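Local coordinates for malonyl CoA-acyl carrier protein transacylase (Staphylococcus aureus, PDB 3IM9), which catalyses the transfer of the malonyl group from malonyl-CoA to the holo acyl carrier protein, a step of fatty acid biosynthesis, at residues A107-F112 with F225-A230. Numbering follows the deposited sequence.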
# COMPACT_ATOMS: atom_id res chain seq x y z
N ALA A 107 -6.79 -4.41 -11.97
CA ALA A 107 -6.47 -5.58 -12.86
C ALA A 107 -7.68 -6.51 -12.89
O ALA A 107 -7.55 -7.60 -13.49
CB ALA A 107 -5.26 -6.31 -12.27
N ASP A 108 -8.82 -6.14 -12.33
CA ASP A 108 -10.03 -6.96 -12.37
C ASP A 108 -9.91 -8.31 -11.70
O ASP A 108 -10.73 -9.23 -11.91
CB ASP A 108 -10.45 -7.14 -13.86
CG ASP A 108 -11.18 -5.89 -14.38
OD1 ASP A 108 -11.61 -5.04 -13.50
OD2 ASP A 108 -11.28 -5.71 -15.63
N VAL A 109 -8.95 -8.40 -10.76
CA VAL A 109 -8.97 -9.53 -9.82
C VAL A 109 -10.17 -9.53 -8.93
O VAL A 109 -10.72 -10.55 -8.55
CB VAL A 109 -7.61 -9.55 -9.02
CG1 VAL A 109 -7.72 -10.62 -7.96
CG2 VAL A 109 -6.44 -9.72 -9.96
N LEU A 110 -10.51 -8.35 -8.42
CA LEU A 110 -11.62 -8.16 -7.53
C LEU A 110 -12.45 -6.98 -8.08
O LEU A 110 -11.87 -6.05 -8.61
CB LEU A 110 -11.18 -7.73 -6.12
CG LEU A 110 -10.47 -8.82 -5.31
CD1 LEU A 110 -9.95 -8.11 -3.99
CD2 LEU A 110 -11.38 -10.03 -4.92
N SER A 111 -13.76 -7.07 -7.88
CA SER A 111 -14.60 -5.89 -8.17
C SER A 111 -14.39 -4.84 -7.02
O SER A 111 -13.98 -5.25 -5.87
CB SER A 111 -16.10 -6.25 -8.22
OG SER A 111 -16.61 -6.65 -6.93
N PHE A 112 -14.74 -3.59 -7.30
CA PHE A 112 -14.54 -2.59 -6.25
C PHE A 112 -15.39 -2.96 -5.02
O PHE A 112 -14.93 -2.81 -3.89
CB PHE A 112 -15.00 -1.19 -6.76
CG PHE A 112 -14.96 -0.18 -5.66
CD1 PHE A 112 -13.69 0.29 -5.16
CD2 PHE A 112 -16.14 0.18 -5.03
CE1 PHE A 112 -13.72 1.15 -4.05
CE2 PHE A 112 -16.15 1.08 -3.96
CZ PHE A 112 -14.87 1.54 -3.44
N PHE A 225 -15.75 -14.17 -1.47
CA PHE A 225 -15.81 -13.39 -2.68
C PHE A 225 -15.19 -14.19 -3.80
O PHE A 225 -14.31 -15.04 -3.56
CB PHE A 225 -14.95 -12.12 -2.44
CG PHE A 225 -15.46 -11.32 -1.29
CD1 PHE A 225 -15.01 -11.55 0.02
CD2 PHE A 225 -16.51 -10.36 -1.50
CE1 PHE A 225 -15.58 -10.92 1.07
CE2 PHE A 225 -17.08 -9.70 -0.43
CZ PHE A 225 -16.63 -9.97 0.92
N GLU A 226 -15.50 -13.81 -5.04
CA GLU A 226 -14.93 -14.47 -6.20
C GLU A 226 -13.68 -13.71 -6.62
O GLU A 226 -13.69 -12.50 -6.81
CB GLU A 226 -15.98 -14.44 -7.33
CG GLU A 226 -15.41 -14.93 -8.62
CD GLU A 226 -16.44 -14.83 -9.76
OE1 GLU A 226 -16.11 -14.16 -10.79
OE2 GLU A 226 -17.58 -15.39 -9.57
N TRP A 227 -12.55 -14.40 -6.70
CA TRP A 227 -11.33 -13.84 -7.17
C TRP A 227 -11.11 -14.27 -8.62
O TRP A 227 -11.33 -15.47 -8.99
CB TRP A 227 -10.15 -14.36 -6.34
CG TRP A 227 -10.23 -13.89 -4.91
CD1 TRP A 227 -11.23 -14.11 -4.02
CD2 TRP A 227 -9.27 -13.04 -4.27
NE1 TRP A 227 -10.93 -13.45 -2.79
CE2 TRP A 227 -9.75 -12.79 -2.96
CE3 TRP A 227 -8.05 -12.47 -4.69
CZ2 TRP A 227 -9.03 -11.98 -2.02
CZ3 TRP A 227 -7.31 -11.69 -3.72
CH2 TRP A 227 -7.84 -11.45 -2.45
N ARG A 228 -10.70 -13.35 -9.45
CA ARG A 228 -10.40 -13.62 -10.85
C ARG A 228 -8.99 -13.51 -11.21
O ARG A 228 -8.21 -12.82 -10.53
CB ARG A 228 -11.24 -12.69 -11.76
CG ARG A 228 -12.74 -12.95 -11.61
CD ARG A 228 -13.54 -12.02 -12.47
NE ARG A 228 -13.36 -10.63 -12.04
CZ ARG A 228 -13.96 -10.04 -11.00
NH1 ARG A 228 -14.83 -10.69 -10.19
NH2 ARG A 228 -13.72 -8.77 -10.77
N ASP A 229 -8.59 -14.08 -12.34
CA ASP A 229 -7.23 -13.84 -12.84
C ASP A 229 -7.01 -12.34 -13.13
O ASP A 229 -7.98 -11.62 -13.39
CB ASP A 229 -6.96 -14.67 -14.09
CG ASP A 229 -6.82 -16.15 -13.79
OD1 ASP A 229 -6.43 -16.49 -12.65
OD2 ASP A 229 -7.10 -16.97 -14.68
N ALA A 230 -5.76 -11.87 -13.10
CA ALA A 230 -5.49 -10.45 -13.36
C ALA A 230 -5.41 -10.24 -14.89
O ALA A 230 -4.75 -11.07 -15.60
CB ALA A 230 -4.14 -10.07 -12.71
O HOH W 1 -10.38 -10.64 -14.57
O HOH W 2 -14.47 -9.82 -7.22
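Val109 and Arg228 are joined through their backbones where two irregular segments of the FabD acyltransferase fold run past each other: 107-112 links helix 99-106 to helix 112-128, whereas the loop segment 225-230 leads from helix 215-222 toward strand 234-235. Arg228 N donates a hydrogen bond to Val109 O at 2.9 Å. Fainter CA-H...O contacts accompany it, Ala230 CA to Ala107 O and Val109 CA to Arg228 O.

A long side chain with several N-H groups suits Arg228, since it can reach backbone oxygen of 107-112 while its charge stays near solvent at a partly exposed place. A bend at chi3 (-64°) sets NE aside from the extended start of the chain, and NE makes a weak hydrogen bond to Asp108 O at 3.0 Å. Val109 O lies above the centre of one guanidinium face, while Glu226 OE1 sits at its edge in a long salt bridge to NH1. One water bridges Asp108 O and Asp229 O; another accepts from Ser111 N, donates to Glu226 O and takes a weak hydrogen bond from Arg228 NH1. Ser111 is the N-cap of helix 112-128, its OG capping Asp114 N.

On the buried side the contact is mostly apolar, although Arg228 O is buried there without a hydrogen-bond partner, next to Val109 CG1. Compact, branched Val109 spreads its methyls along the other segment: with CG1 anti to the backbone N (chi1 173°), CG1 reaches Trp227 CE3 at 3.8 Å and CG2 meets Ala230 CB at 3.6 Å. Small Ala107 and Ala230 touch through their CB atoms. The broad ring of Trp227 receives Leu110 CD2 over one face, with Val109 CG1 approaching obliquely; Trp227 tethers its polar NE1 to Ile222 O, and its side chain also touches Met253, a residue of the calcium site. Leu110 CD2 makes a CH-pi contact over the face of the five-membered ring of Trp227, 3.8 Å from its centroid and 13° off its normal.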